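Local coordinates for PhiH1 repressor-like protein (Haloarcula marismortui ATCC 43049, PDB 3B73) that probably binds DNA as a phage-repressor-like transcriptional regulator of the winged helix-turn-helix type, at the interface of chains A and B. Residues are numbered along the deposited sequence; one frame, centred on the assembly and turned at random. Chains: chain A/B, PhiH1 repressor-like protein.

Contact 1: the interface of chains A and B. Residues chain A 7-9, 11-13, 16, 76; chain B 13-14.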
ATOM      1  N   SER A   7      -0.495   7.968   4.044  1.00 54.68           N
ATOM      2  CA  SER A   7      -1.134   6.919   4.836  1.00 51.05           C
ATOM      3  C   SER A   7      -1.020   7.175   6.330  1.00 48.89           C
ATOM      4  O   SER A   7      -0.211   7.982   6.756  1.00 46.22           O
ATOM      5  CB  SER A   7      -0.510   5.558   4.513  1.00 45.86           C
ATOM      6  OG  SER A   7      -0.565   5.272   3.122  1.00 48.79           O
ATOM      7  N   GLY A   8      -1.819   6.471   7.124  1.00 50.72           N
ATOM      8  CA  GLY A   8      -1.748   6.560   8.578  1.00 42.56           C
ATOM      9  C   GLY A   8      -0.974   5.395   9.174  1.00 45.70           C
ATOM     10  O   GLY A   8      -0.895   4.305   8.573  1.00 44.10           O
ATOM     11  N   SER A   9      -0.421   5.607  10.361  1.00 51.29           N
ATOM     12  CA  SER A   9       0.364   4.580  11.060  1.00 54.24           C
ATOM     13  C   SER A   9      -0.441   3.309  11.337  1.00 60.20           C
ATOM     14  O   SER A   9       0.129   2.245  11.552  1.00 42.02           O
ATOM     15  CB  SER A   9       0.913   5.123  12.377  1.00 53.55           C
ATOM     16  OG  SER A   9       1.210   6.511  12.277  1.00121.34           O
HETATM   17  N   MSE A  11      -2.431   1.753   9.233  1.00 49.79           N
HETATM   18  CA  MSE A  11      -2.888   1.078   8.034  1.00 49.62           C
HETATM   19  C   MSE A  11      -2.009  -0.096   7.696  1.00 46.36           C
HETATM   20  O   MSE A  11      -0.850  -0.171   8.132  1.00 50.53           O
HETATM   21  CB  MSE A  11      -2.913   2.046   6.855  1.00 41.99           C
HETATM   22  CG  MSE A  11      -3.984   3.130   6.966  1.00 60.59           C
HETATM   23 SE   MSE A  11      -3.961   4.286   5.314  1.00 56.70          SE
HETATM   24  CE  MSE A  11      -5.051   3.117   4.145  0.45 40.95           C
ATOM     25  N   THR A  12      -2.564  -1.013   6.907  1.00 44.29           N
ATOM     26  CA  THR A  12      -1.795  -2.117   6.355  1.00 48.69           C
ATOM     27  C   THR A  12      -1.811  -2.036   4.834  1.00 46.69           C
ATOM     28  O   THR A  12      -2.566  -1.255   4.250  1.00 44.45           O
ATOM     29  CB  THR A  12      -2.426  -3.463   6.721  1.00 44.37           C
ATOM     30  OG1 THR A  12      -3.767  -3.502   6.200  1.00 50.12           O
ATOM     31  CG2 THR A  12      -2.446  -3.632   8.236  1.00 47.08           C
ATOM     32  N   ILE A  13      -1.030  -2.894   4.187  1.00 40.72           N
ATOM     33  CA  ILE A  13      -0.970  -2.829   2.737  1.00 51.41           C
ATOM     34  C   ILE A  13      -2.345  -3.211   2.145  1.00 39.73           C
ATOM     35  O   ILE A  13      -2.796  -2.627   1.174  1.00 47.97           O
ATOM     36  CB  ILE A  13       0.185  -3.684   2.203  1.00 46.82           C
ATOM     37  CG1 ILE A  13       0.395  -3.430   0.705  1.00 51.68           C
ATOM     38  CG2 ILE A  13      -0.025  -5.194   2.541  1.00 40.92           C
ATOM     39  CD1 ILE A  13       1.819  -3.499   0.306  1.00 58.47           C
ATOM     40  N   ASP A  16      -4.951  -0.560   1.307  1.00 41.75           N
ATOM     41  CA  ASP A  16      -4.907   0.127   0.009  1.00 51.81           C
ATOM     42  C   ASP A  16      -5.527  -0.765  -1.038  1.00 45.00           C
ATOM     43  O   ASP A  16      -6.339  -0.304  -1.852  1.00 44.04           O
ATOM     44  CB  ASP A  16      -3.471   0.479  -0.442  1.00 44.76           C
ATOM     45  CG  ASP A  16      -2.977   1.853   0.071  1.00 51.16           C
ATOM     46  OD1 ASP A  16      -3.632   2.514   0.905  1.00 49.46           O
ATOM     47  OD2 ASP A  16      -1.890   2.271  -0.371  1.00 47.86           O
ATOM     48  N   TYR A  76      -8.261  10.181  -0.222  1.00 54.48           N
ATOM     49  CA  TYR A  76      -7.079   9.459   0.253  1.00 42.07           C
ATOM     50  C   TYR A  76      -6.321   8.773  -0.894  1.00 42.32           C
ATOM     51  O   TYR A  76      -5.117   8.988  -1.074  1.00 46.97           O
ATOM     52  CB  TYR A  76      -7.424   8.425   1.340  1.00 50.62           C
ATOM     53  CG  TYR A  76      -6.287   7.478   1.532  1.00 35.84           C
ATOM     54  CD1 TYR A  76      -5.116   7.888   2.184  1.00 41.94           C
ATOM     55  CD2 TYR A  76      -6.329   6.191   0.987  1.00 40.08           C
ATOM     56  CE1 TYR A  76      -4.038   7.017   2.335  1.00 49.54           C
ATOM     57  CE2 TYR A  76      -5.259   5.313   1.133  1.00 45.30           C
ATOM     58  CZ  TYR A  76      -4.130   5.730   1.818  1.00 42.42           C
ATOM     59  OH  TYR A  76      -3.063   4.873   1.907  1.00 41.04           O
TER
ATOM     60  N   ILE B  13       2.488  -1.285   4.502  1.00 45.41           N
ATOM     61  CA  ILE B  13       2.050  -0.230   3.604  1.00 43.07           C
ATOM     62  C   ILE B  13       3.225   0.683   3.250  1.00 52.73           C
ATOM     63  O   ILE B  13       3.244   1.290   2.178  1.00 46.92           O
ATOM     64  CB  ILE B  13       0.841   0.539   4.193  1.00 55.02           C
ATOM     65  CG1 ILE B  13       0.210   1.428   3.121  1.00 44.29           C
ATOM     66  CG2 ILE B  13       1.260   1.310   5.422  1.00 46.85           C
ATOM     67  CD1 ILE B  13      -1.146   1.880   3.429  1.00 42.20           C
ATOM     68  N   TRP B  14       4.226   0.735   4.137  1.00 39.59           N
ATOM     69  CA  TRP B  14       5.360   1.633   3.979  1.00 40.48           C
ATOM     70  C   TRP B  14       6.277   1.144   2.884  1.00 45.62           C
ATOM     71  O   TRP B  14       6.992   1.926   2.265  1.00 47.77           O
ATOM     72  CB  TRP B  14       6.092   1.840   5.322  1.00 44.08           C
ATOM     73  CG  TRP B  14       5.091   2.281   6.360  1.00 52.32           C
ATOM     74  CD1 TRP B  14       4.629   1.550   7.420  1.00 45.34           C
ATOM     75  CD2 TRP B  14       4.341   3.515   6.362  1.00 44.73           C
ATOM     76  NE1 TRP B  14       3.657   2.271   8.096  1.00 47.81           N
ATOM     77  CE2 TRP B  14       3.472   3.478   7.471  1.00 51.11           C
ATOM     78  CE3 TRP B  14       4.350   4.655   5.556  1.00 44.97           C
ATOM     79  CZ2 TRP B  14       2.611   4.538   7.788  1.00 43.40           C
ATOM     80  CZ3 TRP B  14       3.485   5.696   5.866  1.00 41.72           C
ATOM     81  CH2 TRP B  14       2.632   5.628   6.974  1.00 60.94           C
TER
HETATM   82  O   HOH W   1       1.560  -1.430   7.146  1.00 47.38           O
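The first turn of helix 13-25 of chain B, with B:Ile13 and B:Trp14 in helical backbone geometry, runs up against the N-terminal loop of chain A, which is extended at A:Ser7 and A:Gly8 and again at A:Met11 and A:Thr12 and appears to turn at the poorly ordered A:Ser9. Both chains are winged helix-turn-helix protomers, and this patch lies where their N-terminal segments meet near the two-fold axis. B:Ile13 is the plug. Its CG1 branch points away from its own backbone N (chi1 -168°), which sends CD1 into a cup formed by A:Ser7, A:Met11, A:Thr12 and A:Asp16. There CD1 lies 3.5 Å from the hydroxyl OG of A:Ser7 and 3.9 Å from CB of A:Met11, a selenomethionine. The carboxylate of A:Asp16 comes across the isoleucine at about a right angle, its CG 3.8 Å from CD1. Behind the cup, the phenol OH of A:Tyr76 donates to the syn lone pair of A:Asp16 OD1 (2.6 Å) and also hydrogen-bonds A:Ser7 OG at the ring edge, so the tyrosine ties two polar walls together. The other branch, CG2, faces the carbonyl O of A:Met11 at 3.7 Å and lies over one face of the B:Trp14 indole, toward its rim. The six-membered end of that indole reaches the loop, CZ2 standing 3.6 Å from the carbonyl O of A:Gly8. A water bridges B:Ile13 N and the carbonyl O of A:Met11.

Contact 2: the interface of chains A and B. Residues chain A 13, 17; chain B 7, 11-12, 16, 76.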
ATOM      1  N   ILE A  13      -1.030  -2.894   4.187  1.00 40.72           N
ATOM      2  CA  ILE A  13      -0.970  -2.829   2.737  1.00 51.41           C
ATOM      3  C   ILE A  13      -2.345  -3.211   2.145  1.00 39.73           C
ATOM      4  O   ILE A  13      -2.796  -2.627   1.174  1.00 47.97           O
ATOM      5  CB  ILE A  13       0.185  -3.684   2.203  1.00 46.82           C
ATOM      6  CG1 ILE A  13       0.395  -3.430   0.705  1.00 51.68           C
ATOM      7  CG2 ILE A  13      -0.025  -5.194   2.541  1.00 40.92           C
ATOM      8  CD1 ILE A  13       1.819  -3.499   0.306  1.00 58.47           C
ATOM      9  N   ARG A  17      -5.142  -2.043  -1.021  1.00 41.36           N
ATOM     10  CA  ARG A  17      -5.672  -2.977  -2.017  1.00 54.50           C
ATOM     11  C   ARG A  17      -7.189  -3.015  -1.909  1.00 44.51           C
ATOM     12  O   ARG A  17      -7.918  -3.020  -2.916  1.00 55.65           O
ATOM     13  CB  ARG A  17      -5.120  -4.398  -1.849  1.00 46.74           C
ATOM     14  CG  ARG A  17      -3.617  -4.570  -1.874  1.00 39.48           C
ATOM     15  CD  ARG A  17      -2.910  -4.257  -3.243  1.00 40.70           C
ATOM     16  NE  ARG A  17      -2.807  -2.828  -3.471  1.00 46.82           N
ATOM     17  CZ  ARG A  17      -1.760  -2.089  -3.128  1.00 58.29           C
ATOM     18  NH1 ARG A  17      -1.785  -0.785  -3.382  1.00 48.26           N
ATOM     19  NH2 ARG A  17      -0.684  -2.647  -2.551  1.00 41.34           N
TER
ATOM     20  N   SER B   7       0.278  -7.616  -4.048  1.00 44.76           N
ATOM     21  CA  SER B   7       1.200  -7.528  -2.903  1.00 49.27           C
ATOM     22  C   SER B   7       1.497  -8.890  -2.276  1.00 53.39           C
ATOM     23  O   SER B   7       0.743  -9.841  -2.448  1.00 45.26           O
ATOM     24  CB  SER B   7       0.630  -6.614  -1.820  1.00 45.05           C
ATOM     25  OG  SER B   7       0.578  -5.268  -2.251  1.00 47.18           O
HETATM   26  N   MSE B  11       4.492  -7.833   3.195  1.00 56.89           N
HETATM   27  CA  MSE B  11       4.654  -6.398   2.982  1.00 55.12           C
HETATM   28  C   MSE B  11       3.882  -5.571   3.991  1.00 47.02           C
HETATM   29  O   MSE B  11       2.907  -6.032   4.577  1.00 53.89           O
HETATM   30  CB  MSE B  11       4.263  -5.989   1.555  1.00 49.04           C
HETATM   31  CG  MSE B  11       5.118  -6.595   0.475  1.00 68.28           C
HETATM   32 SE   MSE B  11       4.525  -5.975  -1.276  0.62 43.32          SE
HETATM   33  CE  MSE B  11       5.204  -4.212  -1.170  1.00 58.99           C
ATOM     34  N   THR B  12       4.349  -4.341   4.191  1.00 43.84           N
ATOM     35  CA  THR B  12       3.643  -3.343   4.971  1.00 49.14           C
ATOM     36  C   THR B  12       3.286  -2.212   4.031  1.00 48.68           C
ATOM     37  O   THR B  12       3.753  -2.144   2.897  1.00 50.08           O
ATOM     38  CB  THR B  12       4.541  -2.747   6.079  1.00 46.61           C
ATOM     39  OG1 THR B  12       5.619  -2.010   5.479  1.00 54.68           O
ATOM     40  CG2 THR B  12       5.115  -3.864   6.954  1.00 55.96           C
ATOM     41  N   ASP B  16       5.158   0.153  -0.055  1.00 42.06           N
ATOM     42  CA  ASP B  16       4.668   0.747  -1.299  1.00 55.48           C
ATOM     43  C   ASP B  16       5.154   2.183  -1.350  1.00 53.89           C
ATOM     44  O   ASP B  16       5.612   2.658  -2.397  1.00 40.40           O
ATOM     45  CB  ASP B  16       3.127   0.714  -1.394  1.00 46.61           C
ATOM     46  CG  ASP B  16       2.595  -0.570  -2.043  1.00 50.84           C
ATOM     47  OD1 ASP B  16       3.341  -1.561  -2.166  1.00 49.57           O
ATOM     48  OD2 ASP B  16       1.408  -0.607  -2.407  1.00 47.05           O
ATOM     49  N   TYR B  76       6.312  -4.476 -10.277  1.00 46.79           N
ATOM     50  CA  TYR B  76       5.401  -4.649  -9.131  1.00 43.88           C
ATOM     51  C   TYR B  76       4.483  -3.425  -8.960  1.00 44.02           C
ATOM     52  O   TYR B  76       3.263  -3.559  -8.843  1.00 46.20           O
ATOM     53  CB  TYR B  76       6.170  -4.916  -7.819  1.00 39.16           C
ATOM     54  CG  TYR B  76       5.290  -4.641  -6.612  1.00 37.37           C
ATOM     55  CD1 TYR B  76       4.279  -5.542  -6.251  1.00 39.59           C
ATOM     56  CD2 TYR B  76       5.431  -3.455  -5.860  1.00 36.12           C
ATOM     57  CE1 TYR B  76       3.424  -5.285  -5.158  1.00 48.22           C
ATOM     58  CE2 TYR B  76       4.586  -3.197  -4.755  1.00 45.81           C
ATOM     59  CZ  TYR B  76       3.594  -4.130  -4.407  1.00 47.21           C
ATOM     60  OH  TYR B  76       2.732  -3.896  -3.353  1.00 44.00           O
TER
HETATM   61  O   HOH W   2       0.670  -4.803   5.774  1.00 45.10           O
HETATM   62  O   HOH W   3      -0.252   1.710  -2.380  1.00 64.61           O
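A:Arg17 NH2 donates to two groups of the partner, the carboxylate oxygen OD2 of B:Asp16 and the hydroxyl OG of B:Ser7, each 2.9 Å away; the first is a salt bridge between the first helices of two winged helix-turn-helix protomers. The direct bond from NH1 to OD2 is weak, but a water also links these two atoms. The arginine and aspartate side chains come from opposite directions with their flat groups nearly coplanar, 30° apart. NH2 approaches OD2 on its syn side, somewhat out of the carboxylate plane, while OD2 and B:Ser7 OG both stay close to the guanidinium plane. Bends at chi2 (-66°) and chi3 (76°) fold the arginine chain back to bring its end there. B:Tyr76 sets up both acceptors from the second shell: its phenol OH donates to the syn lone pair of B:Asp16 OD1 (2.7 Å) and hydrogen-bonds B:Ser7 OG (2.8 Å), both lying at its ring edge. The nearby guanidinium would be expected to favour the charged form of the aspartate. A:Ile13 packs directly on this network: its CD1 lies 3.3 Å from B:Ser7 OG and 3.5 Å from B:Asp16 OD1, crossing the aspartate at about a right angle. The same methyl touches CB of B:Met11, a selenomethionine, at 3.7 Å, and the carbonyl O of B:Thr12. A second water connects A:Ile13 N to the carbonyl O of B:Met11.

Contact 1 and contact 2 have C-alpha centres about 9 Å apart and share A:Ile13. They are parts of one two-fold symmetric interface, approached from opposite sides: in contact 1 the helix 13-25 of chain B enters the N-terminal segment of chain A, and in contact 2 the roles are exchanged. The helix starts meet in the middle, where CA of A:Ile13 and CA of B:Ile13 are 4.1 Å apart. By symmetry the A:Arg17-B:Asp16 salt bridge and the B:Trp14 contact each have a twin with the chains exchanged. Such reciprocity would suit a dimer, though the assembly in the crystal need not be the one that acts on DNA.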